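Local atomic coordinates of trimeric intracellular cation channel type 1B.2 (Caenorhabditis elegans, PDB entry 5EIK), a protein that forms a homotrimeric potassium channel of the endoplasmic reticulum, binds PIP2, and may carry counter-ion current during calcium release from intracellular stores. Residues Y36-L41 with P121-L126; Q23-Y28 with K130-T135. One frame throughout, in Å; residues are numbered along the deposited sequence.

Contact 1. Residues Y36-L41 with P121-L126. With DMU (decyl-beta-D-maltopyranoside), chain K.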
loop_
_atom_site.group_PDB
_atom_site.type_symbol
_atom_site.label_atom_id
_atom_site.label_comp_id
_atom_site.label_asym_id
_atom_site.label_seq_id
_atom_site.Cartn_x
_atom_site.Cartn_y
_atom_site.Cartn_z
ATOM N N TYR A 36 -6.102 -10.522 20.942
ATOM C CA TYR A 36 -5.265 -11.437 20.165
ATOM C C TYR A 36 -5.991 -12.747 19.878
ATOM O O TYR A 36 -5.963 -13.239 18.746
ATOM C CB TYR A 36 -3.954 -11.754 20.888
ATOM C CG TYR A 36 -3.111 -10.547 21.197
ATOM C CD1 TYR A 36 -3.033 -9.473 20.305
ATOM C CD2 TYR A 36 -2.396 -10.472 22.389
ATOM C CE1 TYR A 36 -2.265 -8.351 20.607
ATOM C CE2 TYR A 36 -1.625 -9.363 22.700
ATOM C CZ TYR A 36 -1.565 -8.306 21.810
ATOM O OH TYR A 36 -0.818 -7.206 22.144
ATOM N N VAL A 37 -6.633 -13.307 20.904
ATOM C CA VAL A 37 -7.368 -14.554 20.746
ATOM C C VAL A 37 -8.439 -14.423 19.676
ATOM O O VAL A 37 -8.510 -15.241 18.764
ATOM C CB VAL A 37 -8.033 -15.012 22.067
ATOM C CG1 VAL A 37 -8.910 -16.229 21.815
ATOM C CG2 VAL A 37 -6.970 -15.367 23.082
ATOM N N LEU A 38 -9.273 -13.395 19.781
ATOM C CA LEU A 38 -10.323 -13.200 18.794
ATOM C C LEU A 38 -9.738 -12.945 17.398
ATOM O O LEU A 38 -10.255 -13.446 16.394
ATOM C CB LEU A 38 -11.245 -12.048 19.223
ATOM C CG LEU A 38 -12.130 -12.377 20.440
ATOM C CD1 LEU A 38 -12.934 -11.156 20.895
ATOM C CD2 LEU A 38 -13.069 -13.508 20.065
ATOM N N THR A 39 -8.650 -12.185 17.325
ATOM C CA THR A 39 -8.022 -11.917 16.039
ATOM C C THR A 39 -7.529 -13.234 15.411
ATOM O O THR A 39 -7.730 -13.477 14.215
ATOM C CB THR A 39 -6.818 -10.940 16.194
ATOM O OG1 THR A 39 -7.286 -9.671 16.663
ATOM C CG2 THR A 39 -6.095 -10.751 14.870
ATOM N N CYS A 40 -6.889 -14.085 16.210
ATOM C CA CYS A 40 -6.382 -15.359 15.696
ATOM C C CYS A 40 -7.501 -16.294 15.258
ATOM O O CYS A 40 -7.377 -16.998 14.255
ATOM C CB CYS A 40 -5.516 -16.058 16.743
ATOM S SG CYS A 40 -3.911 -15.298 16.981
ATOM N N LEU A 41 -8.590 -16.304 16.017
ATOM C CA LEU A 41 -9.727 -17.132 15.675
ATOM C C LEU A 41 -10.248 -16.684 14.317
ATOM O O LEU A 41 -10.656 -17.500 13.495
ATOM C CB LEU A 41 -10.830 -16.988 16.730
ATOM C CG LEU A 41 -10.451 -17.476 18.129
ATOM C CD1 LEU A 41 -11.605 -17.255 19.095
ATOM C CD2 LEU A 41 -10.070 -18.945 18.060
ATOM N N PRO A 121 -20.181 -18.890 25.664
ATOM C CA PRO A 121 -20.032 -18.067 26.872
ATOM C C PRO A 121 -18.679 -17.354 26.946
ATOM O O PRO A 121 -18.598 -16.189 27.343
ATOM C CB PRO A 121 -20.204 -19.080 28.007
ATOM C CG PRO A 121 -21.104 -20.121 27.399
ATOM C CD PRO A 121 -20.535 -20.280 26.008
ATOM N N VAL A 122 -17.622 -18.064 26.563
ATOM C CA VAL A 122 -16.270 -17.514 26.595
ATOM C C VAL A 122 -16.050 -16.496 25.477
ATOM O O VAL A 122 -15.545 -15.387 25.714
ATOM C CB VAL A 122 -15.215 -18.650 26.476
ATOM C CG1 VAL A 122 -13.803 -18.067 26.367
ATOM C CG2 VAL A 122 -15.315 -19.569 27.690
ATOM N N LYS A 123 -16.432 -16.875 24.260
ATOM C CA LYS A 123 -16.272 -15.992 23.119
ATOM C C LYS A 123 -16.977 -14.680 23.423
ATOM O O LYS A 123 -16.541 -13.610 22.996
ATOM C CB LYS A 123 -16.868 -16.632 21.862
ATOM C CG LYS A 123 -16.718 -15.782 20.610
ATOM C CD LYS A 123 -17.145 -16.544 19.371
ATOM C CE LYS A 123 -17.092 -15.663 18.132
ATOM N NZ LYS A 123 -15.731 -15.103 17.894
ATOM N N LEU A 124 -18.061 -14.773 24.183
ATOM C CA LEU A 124 -18.833 -13.596 24.553
ATOM C C LEU A 124 -18.069 -12.749 25.572
ATOM O O LEU A 124 -18.070 -11.517 25.500
ATOM C CB LEU A 124 -20.182 -14.030 25.119
ATOM C CG LEU A 124 -21.268 -12.961 25.212
ATOM C CD1 LEU A 124 -22.578 -13.548 24.710
ATOM C CD2 LEU A 124 -21.392 -12.462 26.647
ATOM N N GLY A 125 -17.412 -13.415 26.512
ATOM C CA GLY A 125 -16.645 -12.697 27.510
ATOM C C GLY A 125 -15.451 -12.020 26.865
ATOM O O GLY A 125 -15.106 -10.888 27.205
ATOM N N LEU A 126 -14.819 -12.714 25.923
ATOM C CA LEU A 126 -13.665 -12.160 25.236
ATOM C C LEU A 126 -14.062 -10.929 24.431
ATOM O O LEU A 126 -13.346 -9.930 24.403
ATOM C CB LEU A 126 -13.053 -13.211 24.315
ATOM C CG LEU A 126 -12.486 -14.431 25.040
ATOM C CD1 LEU A 126 -12.165 -15.516 24.037
ATOM C CD2 LEU A 126 -11.254 -14.033 25.834
HETATM C C1 DMU K . -7.329 -5.278 35.072
HETATM C C2 DMU K . -6.812 -4.497 36.308
HETATM C C3 DMU K . -7.933 -4.436 37.461
HETATM C C4 DMU K . -8.547 -5.808 37.648
HETATM O O5 DMU K . -9.130 -6.264 36.420
HETATM C C6 DMU K . -8.063 -6.576 35.500
HETATM O O7 DMU K . -7.384 -4.070 38.909
HETATM O O16 DMU K . -8.609 -7.215 34.333
HETATM C C18 DMU K . -8.716 -8.617 34.621
HETATM C C19 DMU K . -9.311 -9.322 33.399
HETATM C C22 DMU K . -10.148 -10.515 33.840
HETATM C C25 DMU K . -11.449 -10.513 33.043
HETATM C C28 DMU K . -12.341 -11.646 33.551
HETATM C C31 DMU K . -13.500 -11.872 32.582
HETATM C C34 DMU K . -13.133 -13.000 31.607
HETATM C C37 DMU K . -14.410 -13.650 31.055
HETATM C C40 DMU K . -14.178 -14.081 29.601
HETATM C C43 DMU K . -13.638 -15.518 29.576
HETATM O O49 DMU K . -6.210 -5.633 34.258
HETATM O O55 DMU K . -6.446 -3.171 35.866
HETATM C C57 DMU K . -9.628 -5.734 38.725
HETATM O O61 DMU K . -10.033 -7.054 39.094
HETATM C C5 DMU K . -6.352 -2.090 39.861
HETATM C C7 DMU K . -7.112 -2.019 41.195
HETATM C C8 DMU K . -8.356 -1.227 41.097
HETATM C C9 DMU K . -9.253 -1.806 39.979
HETATM O O1 DMU K . -8.549 -1.857 38.760
HETATM C C10 DMU K . -7.283 -2.620 38.779
HETATM O O2 DMU K . -9.036 -1.306 42.294
HETATM O O3 DMU K . -5.222 -2.891 39.934
HETATM O O4 DMU K . -6.264 -1.419 42.217
HETATM C C11 DMU K . -10.560 -1.028 39.820
HETATM O O6 DMU K . -11.423 -1.665 38.876
#

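Contact 2. Residues Q23-Y28 with K130-T135. With PT5 ([(2R)-1-octadecanoyloxy-3-[oxidanyl-[(1R,2R,3S,4R,5R,6S)-2,3,6-tris(oxidanyl)-4,5-diphosphonooxy-cyclohexyl]oxy-phospho ryl]oxy-propan-2-yl] (8Z)-icosa-5,8,11,14-tetraenoate), chain B.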
loop_
_atom_site.group_PDB
_atom_site.type_symbol
_atom_site.label_atom_id
_atom_site.label_comp_id
_atom_site.label_asym_id
_atom_site.label_seq_id
_atom_site.Cartn_x
_atom_site.Cartn_y
_atom_site.Cartn_z
ATOM N N GLN A 23 -11.909 3.322 32.183
ATOM C CA GLN A 23 -10.856 4.074 31.522
ATOM C C GLN A 23 -9.456 3.884 32.112
ATOM O O GLN A 23 -8.459 4.143 31.439
ATOM C CB GLN A 23 -11.221 5.556 31.510
ATOM C CG GLN A 23 -10.176 6.451 30.876
ATOM C CD GLN A 23 -10.733 7.803 30.483
ATOM O OE1 GLN A 23 -11.386 8.474 31.284
ATOM N NE2 GLN A 23 -10.473 8.213 29.245
ATOM N N LYS A 24 -9.374 3.428 33.355
ATOM C CA LYS A 24 -8.076 3.221 33.994
ATOM C C LYS A 24 -7.616 1.763 33.995
ATOM O O LYS A 24 -6.491 1.463 34.398
ATOM C CB LYS A 24 -8.105 3.750 35.433
ATOM C CG LYS A 24 -7.746 5.227 35.573
ATOM C CD LYS A 24 -8.606 6.117 34.685
ATOM C CE LYS A 24 -8.276 7.589 34.886
ATOM N NZ LYS A 24 -8.596 8.052 36.267
ATOM N N LEU A 25 -8.485 0.862 33.549
ATOM C CA LEU A 25 -8.162 -0.559 33.498
ATOM C C LEU A 25 -6.842 -0.821 32.787
ATOM O O LEU A 25 -6.613 -0.316 31.691
ATOM C CB LEU A 25 -9.259 -1.319 32.765
ATOM C CG LEU A 25 -10.575 -1.511 33.498
ATOM C CD1 LEU A 25 -11.613 -2.073 32.541
ATOM C CD2 LEU A 25 -10.359 -2.447 34.681
ATOM N N LYS A 26 -5.973 -1.610 33.410
ATOM C CA LYS A 26 -4.699 -1.947 32.789
ATOM C C LYS A 26 -4.987 -3.039 31.752
ATOM O O LYS A 26 -5.254 -4.195 32.098
ATOM C CB LYS A 26 -3.700 -2.453 33.832
ATOM C CG LYS A 26 -2.323 -2.718 33.247
ATOM C CD LYS A 26 -1.727 -1.447 32.660
ATOM C CE LYS A 26 -0.872 -1.745 31.436
ATOM N NZ LYS A 26 -1.690 -2.229 30.282
ATOM N N LEU A 27 -4.936 -2.653 30.482
ATOM C CA LEU A 27 -5.226 -3.557 29.373
ATOM C C LEU A 27 -4.309 -4.769 29.263
ATOM O O LEU A 27 -4.764 -5.875 28.958
ATOM C CB LEU A 27 -5.225 -2.764 28.069
ATOM C CG LEU A 27 -6.239 -1.611 28.089
ATOM C CD1 LEU A 27 -6.258 -0.928 26.742
ATOM C CD2 LEU A 27 -7.626 -2.146 28.429
ATOM N N TYR A 28 -3.022 -4.566 29.506
ATOM C CA TYR A 28 -2.072 -5.664 29.452
ATOM C C TYR A 28 -2.164 -6.465 30.764
ATOM O O TYR A 28 -2.192 -5.890 31.854
ATOM C CB TYR A 28 -0.652 -5.118 29.273
ATOM C CG TYR A 28 0.395 -6.195 29.136
ATOM C CD1 TYR A 28 0.670 -6.777 27.896
ATOM C CD2 TYR A 28 1.104 -6.646 30.247
ATOM C CE1 TYR A 28 1.634 -7.780 27.771
ATOM C CE2 TYR A 28 2.059 -7.644 30.134
ATOM C CZ TYR A 28 2.323 -8.205 28.895
ATOM O OH TYR A 28 3.288 -9.176 28.780
ATOM N N LYS A 130 -12.535 -7.201 24.484
ATOM C CA LYS A 130 -11.998 -6.619 23.265
ATOM C C LYS A 130 -12.595 -5.238 22.998
ATOM O O LYS A 130 -11.885 -4.311 22.601
ATOM C CB LYS A 130 -12.259 -7.521 22.057
ATOM C CG LYS A 130 -11.682 -6.945 20.771
ATOM C CD LYS A 130 -12.160 -7.677 19.548
ATOM C CE LYS A 130 -11.756 -6.929 18.285
ATOM N NZ LYS A 130 -12.459 -7.477 17.085
ATOM N N GLU A 131 -13.899 -5.094 23.210
ATOM C CA GLU A 131 -14.524 -3.802 22.974
ATOM C C GLU A 131 -13.953 -2.745 23.922
ATOM O O GLU A 131 -13.787 -1.587 23.547
ATOM C CB GLU A 131 -16.047 -3.908 23.104
ATOM C CG GLU A 131 -16.687 -4.735 21.996
ATOM C CD GLU A 131 -16.195 -4.334 20.606
ATOM O OE1 GLU A 131 -16.173 -3.120 20.293
ATOM O OE2 GLU A 131 -15.833 -5.230 19.816
ATOM N N VAL A 132 -13.636 -3.141 25.147
ATOM C CA VAL A 132 -13.055 -2.200 26.086
ATOM C C VAL A 132 -11.706 -1.748 25.528
ATOM O O VAL A 132 -11.382 -0.567 25.547
ATOM C CB VAL A 132 -12.842 -2.849 27.476
ATOM C CG1 VAL A 132 -11.919 -1.976 28.346
ATOM C CG2 VAL A 132 -14.193 -3.036 28.162
ATOM N N GLN A 133 -10.932 -2.693 25.009
ATOM C CA GLN A 133 -9.619 -2.380 24.464
ATOM C C GLN A 133 -9.687 -1.514 23.193
ATOM O O GLN A 133 -8.855 -0.625 22.986
ATOM C CB GLN A 133 -8.850 -3.684 24.198
ATOM C CG GLN A 133 -7.349 -3.497 24.038
ATOM C CD GLN A 133 -6.840 -4.079 22.738
ATOM O OE1 GLN A 133 -7.556 -4.072 21.731
ATOM N NE2 GLN A 133 -5.603 -4.575 22.741
ATOM N N ARG A 134 -10.677 -1.764 22.349
ATOM C CA ARG A 134 -10.841 -0.978 21.131
ATOM C C ARG A 134 -11.066 0.499 21.475
ATOM O O ARG A 134 -10.492 1.393 20.840
ATOM C CB ARG A 134 -12.030 -1.484 20.317
ATOM C CG ARG A 134 -12.216 -0.727 19.006
ATOM C CD ARG A 134 -13.617 -0.900 18.452
ATOM N NE ARG A 134 -13.977 -2.307 18.294
ATOM C CZ ARG A 134 -13.601 -3.074 17.276
ATOM N NH1 ARG A 134 -12.848 -2.575 16.303
ATOM N NH2 ARG A 134 -13.979 -4.344 17.232
ATOM N N THR A 135 -11.916 0.745 22.471
ATOM C CA THR A 135 -12.226 2.107 22.895
ATOM C C THR A 135 -10.951 2.821 23.306
ATOM O O THR A 135 -10.755 3.996 22.995
ATOM C CB THR A 135 -13.202 2.117 24.072
ATOM O OG1 THR A 135 -14.407 1.435 23.697
ATOM C CG2 THR A 135 -13.551 3.541 24.455
HETATM O O12 PT5 B . -16.262 -1.978 7.003
HETATM P P1 PT5 B . -14.763 -2.128 6.796
HETATM O O13 PT5 B . -13.811 -0.759 7.283
HETATM O O11 PT5 B . -14.304 -2.393 5.244
HETATM O O6 PT5 B . -15.131 -5.746 8.218
HETATM O O1 PT5 B . -14.108 -3.305 7.620
HETATM C C1 PT5 B . -14.484 -3.579 8.974
HETATM C C6 PT5 B . -14.270 -5.057 9.128
HETATM C C2 PT5 B . -13.618 -2.804 10.038
HETATM O O2 PT5 B . -12.218 -3.056 9.812
HETATM C C3 PT5 B . -13.952 -3.300 11.478
HETATM O O3 PT5 B . -13.064 -2.654 12.380
HETATM C C4 PT5 B . -13.791 -4.792 11.628
HETATM O O4 PT5 B . -14.311 -5.202 12.856
HETATM P P4 PT5 B . -13.334 -5.815 14.009
HETATM O O41 PT5 B . -12.455 -7.070 13.499
HETATM O O42 PT5 B . -14.206 -6.293 15.284
HETATM O O43 PT5 B . -12.373 -4.737 14.436
HETATM C C5 PT5 B . -14.548 -5.581 10.542
HETATM O O5 PT5 B . -14.116 -6.939 10.618
HETATM P P5 PT5 B . -15.209 -8.006 11.203
HETATM O O52 PT5 B . -16.462 -7.311 11.898
HETATM O O51 PT5 B . -15.664 -9.021 9.941
HETATM O O53 PT5 B . -14.223 -8.875 12.223
HETATM C C7 PT5 B . -12.406 -0.661 6.917
HETATM C C8 PT5 B . -12.164 0.793 6.470
HETATM C C9 PT5 B . -12.306 1.035 4.933
HETATM O O16 PT5 B . -10.804 1.192 6.898
HETATM C C10 PT5 B . -10.733 2.023 7.980
HETATM O O17 PT5 B . -10.836 1.648 9.135
HETATM O O18 PT5 B . -11.095 1.753 4.434
HETATM C C11 PT5 B . -11.102 2.533 3.230
HETATM O O19 PT5 B . -12.118 3.068 2.700
HETATM C C12 PT5 B . -10.503 3.491 7.617
HETATM C C13 PT5 B . -9.296 4.217 8.265
HETATM C C14 PT5 B . -9.251 5.701 7.834
HETATM C C15 PT5 B . -8.182 5.988 6.764
HETATM C C16 PT5 B . -7.980 7.506 6.487
HETATM C C17 PT5 B . -7.731 7.836 4.982
HETATM C C18 PT5 B . -6.623 8.870 4.759
HETATM C C19 PT5 B . -5.899 8.944 3.740
HETATM C C20 PT5 B . -4.847 8.116 2.983
HETATM C C21 PT5 B . -5.361 7.301 1.769
HETATM C C22 PT5 B . -4.335 6.271 1.260
HETATM C C23 PT5 B . -4.254 6.216 -0.280
HETATM C C24 PT5 B . -2.807 6.304 -0.813
HETATM C C31 PT5 B . -9.705 2.666 2.619
HETATM C C32 PT5 B . -8.868 3.801 3.276
HETATM C C33 PT5 B . -7.401 3.866 2.758
HETATM C C34 PT5 B . -6.377 3.085 3.622
HETATM C C35 PT5 B . -4.849 2.985 3.132
HETATM C C36 PT5 B . -4.339 1.877 2.486
HETATM C C37 PT5 B . -3.269 2.074 1.390
HETATM C C38 PT5 B . -2.269 1.052 1.604
HETATM C C39 PT5 B . -2.011 -0.151 0.813
HETATM C C40 PT5 B . -2.969 -1.300 0.850
HETATM C C25 PT5 B . -2.256 4.921 -1.237
HETATM C C26 PT5 B . -0.750 4.952 -1.541
HETATM C C41 PT5 B . -3.835 -1.547 -0.392
HETATM C C42 PT5 B . -4.886 -2.641 -0.174
HETATM C C43 PT5 B . -6.234 -2.099 0.316
#

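Contact 1. Residues Y36-L41 with P121-L126
L38 and L126 make the main apolar contact between two transmembrane helices, 30-47 and 120-148. L38 CD1 touches the CB of L126 at 4.0 Å. L38 CD1 also lies 3.7 Å from L126 C, so it rests on backbone as well as side chain. With CG anti to its carbonyl carbon (chi1 -70°), L38 sets CD1 on L126 and CD2 beside K123. V37 adds a second apolar pair. Its CG1 meets L126 CD1 at 4.0 Å, and the two side chains cross at about a right angle. L126 is therefore met at its base by L38 and at one branch tip by V37.

This is helix-helix packing within the TRIC channel fold, joining transmembrane helices 1 and 4. The short segments run at 119° to each other, and their axes come no closer than 10.7 Å. Side chains of helix 30-47 bridge the gap, and one of them also reaches L126 backbone. V37 also packs on A117 of helix 112-117, and L38 reaches on to S127 of helix 120-148.

No hydrogen bond crosses between the segments. A polar side chain also takes part: K123 NZ comes within 3.8 Å of L38 CD2. The lysine chain is extended until a bend at its last torsion (chi4 58°).

A detergent tail covers another part of helix 120-148. C40 of the decyl maltoside lies 3.5 Å from G125 CA, and its terminal C43 comes 4.1 Å from V122 CG1.

Contact 2. Residues Q23-Y28 with K130-T135
L27 lays its CD1 methyl against the CG of Q133, at 3.9 Å. The two side chains cross at a slant. The Q133 chain bends at chi2 (-125°), and its amide NE2 is hydrogen-bonded to D32. L27 CD2 and L25 CD1 both approach V132 CG1, the latter at 4.2 Å. Further apolar cover comes from F31 of helix 30-47, which touches L25 and V132.

On another side of the helix, K130 and R134 bind PIP2. The extended K130 chain brings NZ to phosphate oxygen O42 of the lipid, at 2.8 Å. R134 grips the same phosphate with two nitrogens: NH1 donates to O43 at 2.9 Å, and NH2 to O42 at 2.8 Å. O42 lies at the guanidinium edge, near its plane. One turn back, E131 OE1 accepts from R134 NE at 3.1 Å in a salt bridge. This bond is nearly straight (162°) and helps fix the rotation of the guanidinium. With an alanine in place of this arginine, the phosphate would probably be held by K130 alone among the residues of this segment, and E131 would be left without its salt-bridge mate.

The contact between the segments is thus purely apolar, whereas the charged chemistry belongs to helix 120-148 and the lipid. Two cationic side chains sharing one phosphate oxygen probably offset part of the negative charge of that one phosphate.

Overall arrangement
Contacts 1 and 2 both use helix 120-148, with 121-126 coming before 130-135 along it. Their first segments follow in the opposite order: 23-28 precedes 36-41, which lies on helix 30-47. Along the chain, contact 2 therefore spans contact 1. Their centres are about 15 Å apart. They meet directly where L38 CD1 packs on K130 CD at 3.8 Å. Together they pack the 23-28 segment, probably lumenal, and the first transmembrane helix against the fourth. The apolar packing of contact 1 thus reaches a lysine that binds PIP2, the lipid probably required for trimerization. No other subunit touches either contact.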